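Local structure of arylmalonate decarboxylase (Bordetella bronchiseptica, 3IXL) at residues Met11-Ala16 and Phe33-Leu38; Leu27-Pro32 and Lys228-Tyr233; Ser71-Ser76 and Thr102-Ala107; Arg119-Thr124 and Val172-Ala177; Asp182-Ser187 and Arg202-Pro207. The protein catalyses the decarboxylation of 2-aryl-2-methylmalonates to 2-arylpropionates and carbon dioxide, taking up a proton in the process. The protein carries 2 engineered substitutions. One frame throughout, in Å; residues are numbered along the deposited sequence.

Two four-stranded parallel sheets, both with strand order 2-1-3-4, organise the five contacts. Contacts 1 and 3 share the first sheet, where strands 8-13 and 67-72 are neighbours; their centres lie about 12 Å apart and both touch the bound 2-phenylacetic acid. Contacts 4 and 5, with centres about 8 Å apart, lie on neighbouring strands 119-124 and 183-187 of the second sheet. Contact 3 meets contact 5 where T75 packs on S187, so the halves join near the ligand. Along the chain contacts 1, 3, 4 and 5 follow in series, while contact 2 crosses contact 1 and encloses the others, tying the segment before strand 33-37 to the C-terminal region.

Contact 1 (Met11-Ala16 and Phe33-Leu38). With PAC (2-phenylacetic acid), chain C.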
# COMPACT_ATOMS: atom_id res chain seq x y z
N MET A 11 4.99 2.53 11.53
CA MET A 11 4.88 1.69 10.33
C MET A 11 5.68 0.40 10.46
O MET A 11 6.86 0.44 10.80
CB MET A 11 5.34 2.48 9.11
CG MET A 11 4.37 3.60 8.80
SD MET A 11 4.79 4.55 7.34
CE MET A 11 3.19 5.30 7.01
N ILE A 12 5.02 -0.72 10.22
CA ILE A 12 5.68 -2.02 10.16
C ILE A 12 6.02 -2.27 8.69
O ILE A 12 5.13 -2.27 7.84
CB ILE A 12 4.78 -3.14 10.70
CG1 ILE A 12 4.33 -2.84 12.14
CG2 ILE A 12 5.52 -4.48 10.65
CD1 ILE A 12 3.21 -3.74 12.62
N VAL A 13 7.31 -2.43 8.39
CA VAL A 13 7.78 -2.48 6.99
C VAL A 13 8.49 -3.80 6.68
O VAL A 13 9.07 -4.40 7.58
CB VAL A 13 8.71 -1.27 6.66
CG1 VAL A 13 7.96 0.06 6.86
CG2 VAL A 13 9.99 -1.29 7.50
N PRO A 14 8.40 -4.29 5.44
CA PRO A 14 9.11 -5.54 5.11
C PRO A 14 10.64 -5.64 5.33
O PRO A 14 11.08 -6.65 5.88
CB PRO A 14 8.72 -5.80 3.64
CG PRO A 14 7.37 -5.10 3.52
CD PRO A 14 7.54 -3.84 4.33
N PRO A 15 11.44 -4.63 4.93
CA PRO A 15 12.89 -4.85 5.04
C PRO A 15 13.39 -4.93 6.48
O PRO A 15 12.83 -4.27 7.36
CB PRO A 15 13.50 -3.64 4.32
CG PRO A 15 12.36 -3.07 3.49
CD PRO A 15 11.15 -3.30 4.35
N ALA A 16 14.43 -5.73 6.71
CA ALA A 16 15.01 -5.91 8.04
C ALA A 16 15.45 -4.59 8.66
O ALA A 16 15.30 -4.39 9.87
CB ALA A 16 16.19 -6.87 7.98
N PHE A 33 7.32 10.02 11.26
CA PHE A 33 7.05 8.60 11.07
C PHE A 33 8.15 7.79 11.72
O PHE A 33 9.31 8.17 11.65
CB PHE A 33 6.99 8.26 9.58
CG PHE A 33 5.89 8.95 8.84
CD1 PHE A 33 6.13 10.15 8.18
CD2 PHE A 33 4.60 8.42 8.81
CE1 PHE A 33 5.11 10.82 7.51
CE2 PHE A 33 3.57 9.08 8.14
CZ PHE A 33 3.82 10.28 7.49
N ILE A 34 7.78 6.68 12.35
CA ILE A 34 8.75 5.73 12.89
C ILE A 34 8.42 4.36 12.33
O ILE A 34 7.27 4.10 11.97
CB ILE A 34 8.79 5.72 14.44
CG1 ILE A 34 7.41 5.38 15.03
CG2 ILE A 34 9.34 7.05 14.97
CD1 ILE A 34 7.41 5.15 16.55
N ALA A 35 9.43 3.50 12.24
CA ALA A 35 9.23 2.22 11.57
C ALA A 35 9.96 1.10 12.28
O ALA A 35 10.88 1.33 13.06
CB ALA A 35 9.64 2.29 10.10
N SER A 36 9.49 -0.11 12.02
CA SER A 36 10.05 -1.31 12.59
C SER A 36 10.00 -2.37 11.49
O SER A 36 8.97 -2.54 10.83
CB SER A 36 9.24 -1.72 13.82
OG SER A 36 9.91 -2.75 14.54
N GLY A 37 11.12 -3.06 11.28
CA GLY A 37 11.29 -3.95 10.13
C GLY A 37 11.11 -5.43 10.38
O GLY A 37 11.63 -5.98 11.36
N LEU A 38 10.40 -6.09 9.47
CA LEU A 38 10.09 -7.51 9.59
C LEU A 38 11.21 -8.44 9.19
O LEU A 38 11.32 -9.54 9.73
CB LEU A 38 8.86 -7.85 8.75
CG LEU A 38 7.56 -7.20 9.20
CD1 LEU A 38 6.51 -7.29 8.12
CD2 LEU A 38 7.06 -7.90 10.45
C1 PAC C . 3.72 -5.24 -1.06
C2 PAC C . 5.16 -5.69 -0.91
C1' PAC C . 6.21 -4.73 -0.38
C2' PAC C . 7.52 -4.97 -0.82
C3' PAC C . 8.58 -4.16 -0.39
C4' PAC C . 8.33 -3.11 0.48
C5' PAC C . 7.02 -2.86 0.92
C6' PAC C . 5.96 -3.67 0.50
O1 PAC C . 3.33 -4.07 -0.82
O2 PAC C . 2.93 -6.14 -1.47
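The end of M11 meets the F33 ring obliquely, its CE methyl 3.9 Å from F33 CD2. The M11 sulfur stands 5.1 Å from the ring centroid, a Met-aromatic contact, while F216 of helix 211-222 meets the same ring edge-to-face. Beside this pair runs the parallel ladder of a beta-alpha-beta unit, in which strand 8-13 passes through helix 23-27 to strand 33-37, at the edge of the first sheet. In M11, chi1 -68° sets CG anti to the carbonyl carbon, and the extended chi2 (-178°) then puts SD beside the F33 ring. On that same face V13 CG1 packs against A35 CB. I12 and S36 occupy the other face, where I12 CG2 rests 3.7 Å from L38 CG and the S36 hydroxyl is hydrogen-bonded to H58 and R61 of helix 55-64. Four backbone bonds zip the strands together: M11 N to I34 O, S36 N to M11 O, V13 N to S36 O and L38 N to V13 O. As strand 8-13 ends, the chain turns through two prolines, and P14 lines the ligand pocket. G37 packs closely against this turn, its CA 3.2 Å from P15 O in a CA-H...O contact. On the pocket side, P14 CG lies 3.4 Å from C5' of the phenylacetate ring.

Contact 2 (Leu27-Pro32 and Lys228-Tyr233)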
# COMPACT_ATOMS: atom_id res chain seq x y z
N LEU A 27 5.63 13.23 0.68
CA LEU A 27 4.19 13.47 0.83
C LEU A 27 3.86 14.35 2.03
O LEU A 27 3.05 15.27 1.93
CB LEU A 27 3.45 12.14 0.99
CG LEU A 27 3.40 11.23 -0.23
CD1 LEU A 27 2.91 9.85 0.19
CD2 LEU A 27 2.51 11.82 -1.28
N TYR A 28 4.47 14.02 3.17
CA TYR A 28 4.16 14.64 4.44
C TYR A 28 5.45 15.04 5.15
O TYR A 28 5.78 14.47 6.19
CB TYR A 28 3.36 13.65 5.31
CG TYR A 28 2.02 13.24 4.74
CD1 TYR A 28 1.86 12.01 4.12
CD2 TYR A 28 0.90 14.08 4.84
CE1 TYR A 28 0.62 11.62 3.60
CE2 TYR A 28 -0.33 13.71 4.33
CZ TYR A 28 -0.47 12.47 3.72
OH TYR A 28 -1.68 12.07 3.19
N PRO A 29 6.17 16.03 4.60
CA PRO A 29 7.50 16.37 5.12
C PRO A 29 7.49 16.84 6.57
O PRO A 29 8.51 16.73 7.24
CB PRO A 29 7.97 17.51 4.22
CG PRO A 29 6.77 18.00 3.52
CD PRO A 29 5.81 16.87 3.43
N ASP A 30 6.35 17.35 7.04
CA ASP A 30 6.29 17.87 8.41
C ASP A 30 5.62 16.93 9.41
O ASP A 30 5.32 17.33 10.54
CB ASP A 30 5.68 19.27 8.40
CG ASP A 30 6.54 20.27 7.61
OD1 ASP A 30 7.76 20.03 7.43
OD2 ASP A 30 5.98 21.28 7.16
N LEU A 31 5.42 15.68 9.01
CA LEU A 31 4.90 14.66 9.93
C LEU A 31 5.99 13.67 10.33
O LEU A 31 6.80 13.29 9.49
CB LEU A 31 3.72 13.91 9.30
CG LEU A 31 2.46 14.71 8.99
CD1 LEU A 31 1.36 13.72 8.60
CD2 LEU A 31 2.00 15.58 10.15
N PRO A 32 6.02 13.27 11.61
CA PRO A 32 6.97 12.26 12.08
C PRO A 32 6.47 10.83 11.86
O PRO A 32 5.34 10.48 12.24
CB PRO A 32 7.09 12.55 13.57
CG PRO A 32 5.73 13.10 13.94
CD PRO A 32 5.20 13.81 12.72
N LYS A 228 -2.73 17.35 5.33
CA LYS A 228 -2.79 17.23 3.87
C LYS A 228 -1.40 17.09 3.28
O LYS A 228 -0.43 17.65 3.79
CB LYS A 228 -3.54 18.42 3.25
CG LYS A 228 -5.01 18.56 3.68
CD LYS A 228 -5.84 17.30 3.45
CE LYS A 228 -7.24 17.44 4.06
NZ LYS A 228 -7.87 16.14 4.40
N ALA A 229 -1.30 16.31 2.21
CA ALA A 229 -0.02 16.10 1.56
C ALA A 229 0.37 17.29 0.69
O ALA A 229 -0.49 18.09 0.28
CB ALA A 229 -0.06 14.84 0.70
N ARG A 230 1.66 17.40 0.41
CA ARG A 230 2.13 18.33 -0.60
C ARG A 230 1.45 17.99 -1.93
O ARG A 230 1.11 16.82 -2.15
CB ARG A 230 3.65 18.26 -0.71
CG ARG A 230 4.39 18.80 0.52
CD ARG A 230 4.36 20.34 0.57
NE ARG A 230 5.09 20.87 1.73
CZ ARG A 230 6.39 21.14 1.75
NH1 ARG A 230 7.14 20.95 0.67
NH2 ARG A 230 6.95 21.61 2.86
N PRO A 231 1.22 18.99 -2.80
CA PRO A 231 0.44 18.74 -4.02
C PRO A 231 1.22 18.03 -5.11
O PRO A 231 2.45 18.05 -5.12
CB PRO A 231 0.08 20.16 -4.48
CG PRO A 231 1.20 20.98 -4.01
CD PRO A 231 1.64 20.40 -2.69
N GLY A 232 0.48 17.40 -6.03
CA GLY A 232 1.06 16.81 -7.24
C GLY A 232 1.35 15.32 -7.18
O GLY A 232 2.06 14.79 -8.05
N TYR A 233 0.81 14.64 -6.17
CA TYR A 233 1.05 13.20 -6.03
C TYR A 233 -0.19 12.36 -6.33
O TYR A 233 -0.23 11.18 -5.99
CB TYR A 233 1.59 12.87 -4.64
CG TYR A 233 2.90 13.55 -4.34
CD1 TYR A 233 2.97 14.54 -3.37
CD2 TYR A 233 4.05 13.20 -5.03
CE1 TYR A 233 4.18 15.17 -3.09
CE2 TYR A 233 5.27 13.82 -4.75
CZ TYR A 233 5.32 14.80 -3.78
OH TYR A 233 6.51 15.42 -3.50
O HOH W 1 2.31 17.79 3.69
O HOH W 2 5.35 22.57 4.86
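A229 presses its CB over one face of the Y28 ring, 4.1 Å from the centroid, in a CH-pi contact displaced toward the rim. A second flat group is covered nearby: P29 CG sits over the centre of the R230 guanidinium, 3.6 Å from CZ. A bend at chi2 (-75°) folds CD of R230 back from an extended course, and the guanidinium beyond it lies against P29. L27 contributes its CD2 methyl, which meets the Y233 ring obliquely at 3.5 Å from CD1. The one direct hydrogen bond of the contact is backbone to backbone, R230 N to L27 O at 3.0 Å. L27 O also accepts from a water that donates to K228 O. The carbonyl therefore holds two donors just where helix 23-27 gives way to the type I beta turn Y28-L31, which is closed by L31 N bonding to Y28 O. D30, within that turn, reaches R230 through a second water: D30 OD2 and R230 NH2 are 4.4 Å apart, beyond a salt bridge, and the water lies 2.7 Å from D30 OD2. Further out, F216 of helix 211-222 and F237 of helix 235-238 pack against both L27 and Y28. At the exposed end K228 NZ is hydrogen-bonded to S240 OG.

Contact 3 (Ser71-Ser76 and Thr102-Ala107). Engineered in segment 71-76: C74 (natural residue Gly). With PAC (2-phenylacetic acid), chain C.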
# COMPACT_ATOMS: atom_id res chain seq x y z
N SER A 71 0.46 1.18 11.16
CA SER A 71 0.08 0.59 9.88
C SER A 71 1.05 -0.50 9.47
O SER A 71 2.27 -0.30 9.51
CB SER A 71 0.04 1.64 8.78
OG SER A 71 -0.22 1.00 7.54
N LEU A 72 0.51 -1.65 9.08
CA LEU A 72 1.31 -2.67 8.43
C LEU A 72 1.47 -2.26 6.97
O LEU A 72 0.54 -2.38 6.17
CB LEU A 72 0.64 -4.05 8.53
CG LEU A 72 1.32 -5.18 7.75
CD1 LEU A 72 2.77 -5.37 8.18
CD2 LEU A 72 0.57 -6.49 7.92
N MET A 73 2.66 -1.75 6.64
CA MET A 73 2.93 -1.16 5.34
C MET A 73 3.42 -2.19 4.31
O MET A 73 4.51 -2.07 3.74
CB MET A 73 3.90 0.01 5.48
CG MET A 73 3.27 1.20 6.19
SD MET A 73 2.08 2.12 5.19
CE MET A 73 3.24 2.98 4.12
N CYS A 74 2.58 -3.20 4.09
CA CYS A 74 2.80 -4.19 3.04
C CYS A 74 1.45 -4.66 2.55
O CYS A 74 0.61 -5.11 3.33
CB CYS A 74 3.61 -5.39 3.53
SG CYS A 74 3.90 -6.62 2.23
N THR A 75 1.22 -4.53 1.24
CA THR A 75 -0.07 -4.87 0.65
C THR A 75 -0.23 -6.38 0.67
O THR A 75 -1.20 -6.91 1.21
CB THR A 75 -0.18 -4.35 -0.81
OG1 THR A 75 0.66 -3.20 -1.01
CG2 THR A 75 -1.63 -3.99 -1.14
N SER A 76 0.75 -7.08 0.10
CA SER A 76 0.60 -8.52 -0.08
C SER A 76 0.64 -9.31 1.22
O SER A 76 -0.07 -10.31 1.36
CB SER A 76 1.58 -9.05 -1.14
OG SER A 76 2.92 -8.74 -0.81
N THR A 102 -4.06 -0.21 11.10
CA THR A 102 -4.49 -0.39 9.73
C THR A 102 -3.45 -1.18 8.95
O THR A 102 -2.41 -1.56 9.49
CB THR A 102 -4.82 0.96 9.06
OG1 THR A 102 -5.46 0.73 7.81
CG2 THR A 102 -3.55 1.83 8.90
N THR A 103 -3.74 -1.47 7.68
CA THR A 103 -2.82 -2.19 6.81
C THR A 103 -2.83 -1.53 5.43
O THR A 103 -3.77 -0.81 5.08
CB THR A 103 -3.22 -3.66 6.57
OG1 THR A 103 -4.38 -3.71 5.72
CG2 THR A 103 -3.46 -4.42 7.88
N MET A 104 -1.78 -1.79 4.66
CA MET A 104 -1.69 -1.26 3.31
C MET A 104 -2.80 -1.79 2.40
O MET A 104 -3.21 -1.10 1.46
CB MET A 104 -0.29 -1.53 2.74
CG MET A 104 -0.00 -0.92 1.38
SD MET A 104 1.76 -1.06 1.02
CE MET A 104 2.40 0.33 1.95
N SER A 105 -3.30 -3.00 2.67
CA SER A 105 -4.46 -3.47 1.90
C SER A 105 -5.72 -2.68 2.22
O SER A 105 -6.49 -2.33 1.31
CB SER A 105 -4.71 -4.96 2.14
OG SER A 105 -3.75 -5.74 1.45
N THR A 106 -5.97 -2.39 3.50
CA THR A 106 -7.08 -1.52 3.86
C THR A 106 -6.89 -0.14 3.24
O THR A 106 -7.85 0.48 2.76
CB THR A 106 -7.19 -1.43 5.37
OG1 THR A 106 -7.63 -2.69 5.86
CG2 THR A 106 -8.15 -0.32 5.82
N ALA A 107 -5.65 0.34 3.24
CA ALA A 107 -5.35 1.64 2.64
C ALA A 107 -5.76 1.70 1.17
O ALA A 107 -6.36 2.69 0.74
CB ALA A 107 -3.85 1.95 2.77
C1 PAC C . 3.72 -5.24 -1.06
C2 PAC C . 5.16 -5.69 -0.91
C1' PAC C . 6.21 -4.73 -0.38
C2' PAC C . 7.52 -4.97 -0.82
C3' PAC C . 8.58 -4.16 -0.39
C4' PAC C . 8.33 -3.11 0.48
C5' PAC C . 7.02 -2.86 0.92
C6' PAC C . 5.96 -3.67 0.50
O1 PAC C . 3.33 -4.07 -0.82
O2 PAC C . 2.93 -6.14 -1.47
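T75 OG1 donates to carboxylate oxygen O1 of the bound 2-phenylacetic acid at 2.8 Å, and the same hydroxyl lies 3.1 Å from M104 SD across the contact. T75 N adds a second bond to O1 at 3.0 Å. The other carboxylate oxygen, O2, is gripped by S76 N and, at 2.7 Å, by S76 OG, which also bonds to Y48 OH; Y126 OH and G189 N bond to the ligand too. S211 OG is a further partner of T75 OG1. In M104, chi1 -175° sets CG anti to the backbone N and chi2 169° extends the chain to SD, so that M104 crosses T75 obliquely. The chain then bends at chi3, setting the M104 CE methyl 3.5 Å from M73 CE, where the two methionine side chains cross at about a right angle. Behind them, strands 67-72 and 101-103 pair in parallel through L72 N to T102 O and M104 N to L72 O; strand 101-103 runs straight into helix 104-114, whereas 67-72 reaches helix 75-79 through M73 and C74. T103 caps its helix, OG1 accepting from T106 N and also hydrogen-bonded to N86 OD1, while M73 is the centre of an inverse gamma turn. C74, an engineered residue in place of glycine, occupies the N-cap of helix 75-79 and places SG 3.5 Å from ligand atom C2. The T75 and S76 amides at that helix start, together with their hydroxyls, bind the carboxylate much as an anion-binding helix N-terminus does, and would be expected to stabilise its negative charge.

Contact 4 (Arg119-Thr124 and Val172-Ala177)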
# COMPACT_ATOMS: atom_id res chain seq x y z
N ARG A 119 -14.43 -0.76 -10.88
CA ARG A 119 -13.74 -1.59 -11.85
C ARG A 119 -12.31 -1.11 -11.94
O ARG A 119 -12.06 0.03 -12.31
CB ARG A 119 -14.42 -1.49 -13.21
CG ARG A 119 -15.76 -2.18 -13.26
CD ARG A 119 -16.46 -1.93 -14.58
NE ARG A 119 -15.58 -2.13 -15.73
CZ ARG A 119 -15.22 -3.32 -16.21
NH1 ARG A 119 -15.67 -4.43 -15.64
NH2 ARG A 119 -14.42 -3.40 -17.26
N VAL A 120 -11.37 -1.99 -11.57
CA VAL A 120 -10.01 -1.57 -11.31
C VAL A 120 -9.01 -2.40 -12.11
O VAL A 120 -8.97 -3.62 -12.00
CB VAL A 120 -9.71 -1.60 -9.78
CG1 VAL A 120 -9.91 -2.99 -9.17
CG2 VAL A 120 -8.30 -1.04 -9.49
N ALA A 121 -8.22 -1.71 -12.94
CA ALA A 121 -7.13 -2.36 -13.66
C ALA A 121 -5.96 -2.52 -12.69
O ALA A 121 -5.71 -1.62 -11.88
CB ALA A 121 -6.73 -1.52 -14.86
N LEU A 122 -5.25 -3.64 -12.79
CA LEU A 122 -4.14 -3.93 -11.88
C LEU A 122 -2.80 -3.80 -12.57
O LEU A 122 -2.56 -4.42 -13.61
CB LEU A 122 -4.27 -5.35 -11.31
CG LEU A 122 -5.60 -5.77 -10.69
CD1 LEU A 122 -5.56 -7.21 -10.15
CD2 LEU A 122 -6.02 -4.79 -9.59
N ALA A 123 -1.91 -3.00 -11.99
CA ALA A 123 -0.54 -2.85 -12.47
C ALA A 123 0.30 -3.19 -11.26
O ALA A 123 0.30 -2.43 -10.29
CB ALA A 123 -0.29 -1.40 -12.91
N THR A 124 0.99 -4.33 -11.28
CA THR A 124 1.65 -4.79 -10.05
C THR A 124 3.10 -5.18 -10.26
O THR A 124 3.54 -5.38 -11.40
CB THR A 124 0.95 -6.02 -9.42
OG1 THR A 124 1.49 -7.21 -10.03
CG2 THR A 124 -0.57 -5.96 -9.57
N VAL A 172 -0.33 2.17 -18.02
CA VAL A 172 -1.00 2.42 -19.30
C VAL A 172 -1.35 1.10 -19.99
O VAL A 172 -2.48 0.93 -20.47
CB VAL A 172 -0.15 3.33 -20.22
CG1 VAL A 172 -0.79 3.44 -21.61
CG2 VAL A 172 0.01 4.72 -19.61
N ARG A 173 -0.41 0.15 -20.01
CA ARG A 173 -0.69 -1.16 -20.63
C ARG A 173 -1.80 -1.92 -19.90
O ARG A 173 -2.67 -2.52 -20.53
CB ARG A 173 0.58 -2.01 -20.76
CG ARG A 173 1.55 -1.47 -21.83
CD ARG A 173 2.71 -2.41 -22.10
NE ARG A 173 3.63 -2.55 -20.98
CZ ARG A 173 3.71 -3.63 -20.20
NH1 ARG A 173 2.92 -4.67 -20.43
NH2 ARG A 173 4.58 -3.67 -19.20
N ALA A 174 -1.81 -1.87 -18.57
CA ALA A 174 -2.88 -2.52 -17.79
C ALA A 174 -4.24 -1.91 -18.10
O ALA A 174 -5.24 -2.62 -18.25
CB ALA A 174 -2.57 -2.44 -16.30
N PHE A 175 -4.28 -0.58 -18.18
CA PHE A 175 -5.52 0.12 -18.49
C PHE A 175 -5.99 -0.16 -19.92
O PHE A 175 -7.18 -0.31 -20.16
CB PHE A 175 -5.36 1.62 -18.26
CG PHE A 175 -6.64 2.39 -18.45
CD1 PHE A 175 -6.86 3.14 -19.60
CD2 PHE A 175 -7.63 2.36 -17.47
CE1 PHE A 175 -8.04 3.86 -19.77
CE2 PHE A 175 -8.82 3.07 -17.64
CZ PHE A 175 -9.02 3.81 -18.79
N GLU A 176 -5.05 -0.21 -20.86
CA GLU A 176 -5.40 -0.42 -22.27
C GLU A 176 -5.95 -1.83 -22.50
O GLU A 176 -6.64 -2.08 -23.49
CB GLU A 176 -4.22 -0.13 -23.19
CG GLU A 176 -3.97 1.37 -23.37
CD GLU A 176 -2.74 1.69 -24.22
OE1 GLU A 176 -2.63 2.86 -24.64
OE2 GLU A 176 -1.90 0.80 -24.44
N ALA A 177 -5.63 -2.74 -21.58
CA ALA A 177 -6.22 -4.08 -21.59
C ALA A 177 -7.69 -4.11 -21.15
O ALA A 177 -8.39 -5.10 -21.39
CB ALA A 177 -5.39 -5.04 -20.73
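Strand 119-124 and helix 172-176 run roughly antiparallel where A121 and A123 meet A174, with an angle of 145° between their directions and axes 7.3 Å apart at closest approach. This is helix-on-sheet packing of an alpha/beta fold: the last part of helix 164-176 lies against the second parallel sheet, shortly before the chain enters strand 183-187 of that sheet. The close approach is consistent with the small side chains that meet here. A121 and A123, alternate residues whose CB atoms project to the same side of the strand, both face the helix, and A174 faces back at them. The A174 methyl is 4.2 Å from A123 CB and 4.5 Å from A121 CB, so it lies between the two strand alanines. A121 CB also touches the helix backbone, reaching 3.9 Å from A174 O and 4.2 Å from F175 CA. No hydrogen bond crosses here; the strand pairs instead with V144 and T146 through V120 and with G183 and L185 through A121, and E176 N bonds to V172 O. The F175 ring packs on I184 of strand 183-187 and L204 of helix 196-204. On the far side of the strand, L122 lies against L138 of helix 128-140. The L122 backbone nonetheless makes the shortest approach across the contact, its O atom standing 3.3 Å from A174 CB.

Contact 5 (Asp182-Ser187 and Arg202-Pro207); sequences DGILLS and RRLGVP
Apolar packing between I184 and two residues, L204 at the C-terminal end of helix 196-204 and V206 just beyond it, carries the side-chain part of this contact. The I184 CD1 methyl lies 3.6 Å from L204 CD1 and 4.0 Å from V206 CG2, and the I184 side chain crosses both of theirs at about a right angle. Its chi1 of -59° sets CG1 anti to the carbonyl carbon, and chi2 (160°) extends the chain to CD1, which meets both. Among the hydrogen bonds, I184 N donates to P207 O at 3.0 Å, nearly along the C=O axis, while D182 OD2 is bonded to R119 N and R118 N. Contacts of carbon with oxygen form a third group: G183 CA lies 3.3 Å from P207 O, where a CB would clash, and D182 O meets P207 CD at 3.3 Å and V206 CB at 3.7 Å. G205, the first residue to leave the helix, has a positive phi (73°), and the chain turns there toward strand 208-210. The contact thus closes the beta-alpha-beta unit of strand 183-187, helix 196-204 and strand 208-210, with F175 of helix 164-176 packed on I184 and L204 and strand 119-124 pairing along the other edge of strand 183-187.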
# COMPACT_ATOMS: atom_id res chain seq x y z
N ASP A 182 -12.55 2.02 -14.15
CA ASP A 182 -12.73 3.28 -13.41
C ASP A 182 -11.41 3.87 -12.95
O ASP A 182 -11.32 5.07 -12.71
CB ASP A 182 -13.60 3.07 -12.17
CG ASP A 182 -14.99 2.57 -12.47
OD1 ASP A 182 -15.57 2.99 -13.51
OD2 ASP A 182 -15.52 1.79 -11.66
N GLY A 183 -10.40 3.03 -12.80
CA GLY A 183 -9.12 3.47 -12.25
C GLY A 183 -8.13 2.33 -12.23
O GLY A 183 -8.41 1.24 -12.71
N ILE A 184 -6.97 2.62 -11.66
CA ILE A 184 -5.85 1.69 -11.68
C ILE A 184 -5.31 1.52 -10.26
O ILE A 184 -5.14 2.50 -9.53
CB ILE A 184 -4.72 2.22 -12.60
CG1 ILE A 184 -5.24 2.40 -14.04
CG2 ILE A 184 -3.50 1.29 -12.58
CD1 ILE A 184 -4.41 3.33 -14.90
N LEU A 185 -5.06 0.26 -9.89
CA LEU A 185 -4.31 -0.03 -8.67
C LEU A 185 -2.88 -0.39 -9.07
O LEU A 185 -2.65 -1.35 -9.79
CB LEU A 185 -4.94 -1.17 -7.88
CG LEU A 185 -4.15 -1.67 -6.67
CD1 LEU A 185 -3.98 -0.57 -5.63
CD2 LEU A 185 -4.84 -2.89 -6.06
N LEU A 186 -1.93 0.42 -8.61
CA LEU A 186 -0.51 0.17 -8.78
C LEU A 186 -0.02 -0.45 -7.47
O LEU A 186 0.15 0.24 -6.46
CB LEU A 186 0.22 1.46 -9.14
CG LEU A 186 1.74 1.47 -9.32
CD1 LEU A 186 2.22 0.41 -10.31
CD2 LEU A 186 2.13 2.86 -9.80
N SER A 187 0.16 -1.76 -7.49
CA SER A 187 0.35 -2.51 -6.25
C SER A 187 1.78 -2.95 -6.01
O SER A 187 2.43 -3.55 -6.88
CB SER A 187 -0.61 -3.71 -6.18
OG SER A 187 -0.68 -4.20 -4.84
N ARG A 202 -2.72 12.13 -15.70
CA ARG A 202 -2.74 13.13 -16.78
C ARG A 202 -3.07 12.48 -18.12
O ARG A 202 -3.93 12.95 -18.87
CB ARG A 202 -1.38 13.83 -16.86
CG ARG A 202 -1.29 14.93 -17.93
CD ARG A 202 0.18 15.33 -18.19
NE ARG A 202 0.96 14.33 -18.91
CZ ARG A 202 0.95 14.16 -20.23
NH1 ARG A 202 0.17 14.92 -20.99
NH2 ARG A 202 1.70 13.23 -20.79
N ARG A 203 -2.36 11.40 -18.43
CA ARG A 203 -2.49 10.76 -19.74
C ARG A 203 -3.81 10.02 -19.93
O ARG A 203 -4.36 10.02 -21.04
CB ARG A 203 -1.33 9.81 -19.99
CG ARG A 203 -0.01 10.52 -20.26
CD ARG A 203 1.10 9.53 -20.57
NE ARG A 203 0.73 8.59 -21.62
CZ ARG A 203 1.48 7.56 -22.01
NH1 ARG A 203 2.67 7.34 -21.44
NH2 ARG A 203 1.06 6.76 -22.98
N LEU A 204 -4.31 9.39 -18.88
CA LEU A 204 -5.47 8.52 -19.01
C LEU A 204 -6.78 9.12 -18.53
O LEU A 204 -7.85 8.67 -18.95
CB LEU A 204 -5.23 7.18 -18.31
CG LEU A 204 -4.00 6.40 -18.76
CD1 LEU A 204 -3.88 5.09 -17.99
CD2 LEU A 204 -4.05 6.13 -20.26
N GLY A 205 -6.72 10.10 -17.64
CA GLY A 205 -7.92 10.74 -17.11
C GLY A 205 -8.69 9.86 -16.13
O GLY A 205 -9.89 10.07 -15.90
N VAL A 206 -8.01 8.86 -15.57
CA VAL A 206 -8.57 8.04 -14.50
C VAL A 206 -7.62 8.09 -13.31
O VAL A 206 -6.42 8.35 -13.48
CB VAL A 206 -8.83 6.57 -14.93
CG1 VAL A 206 -9.81 6.50 -16.13
CG2 VAL A 206 -7.53 5.85 -15.27
N PRO A 207 -8.15 7.88 -12.09
CA PRO A 207 -7.29 7.92 -10.91
C PRO A 207 -6.43 6.67 -10.74
O PRO A 207 -6.82 5.58 -11.18
CB PRO A 207 -8.28 8.06 -9.75
CG PRO A 207 -9.52 7.41 -10.25
CD PRO A 207 -9.56 7.64 -11.74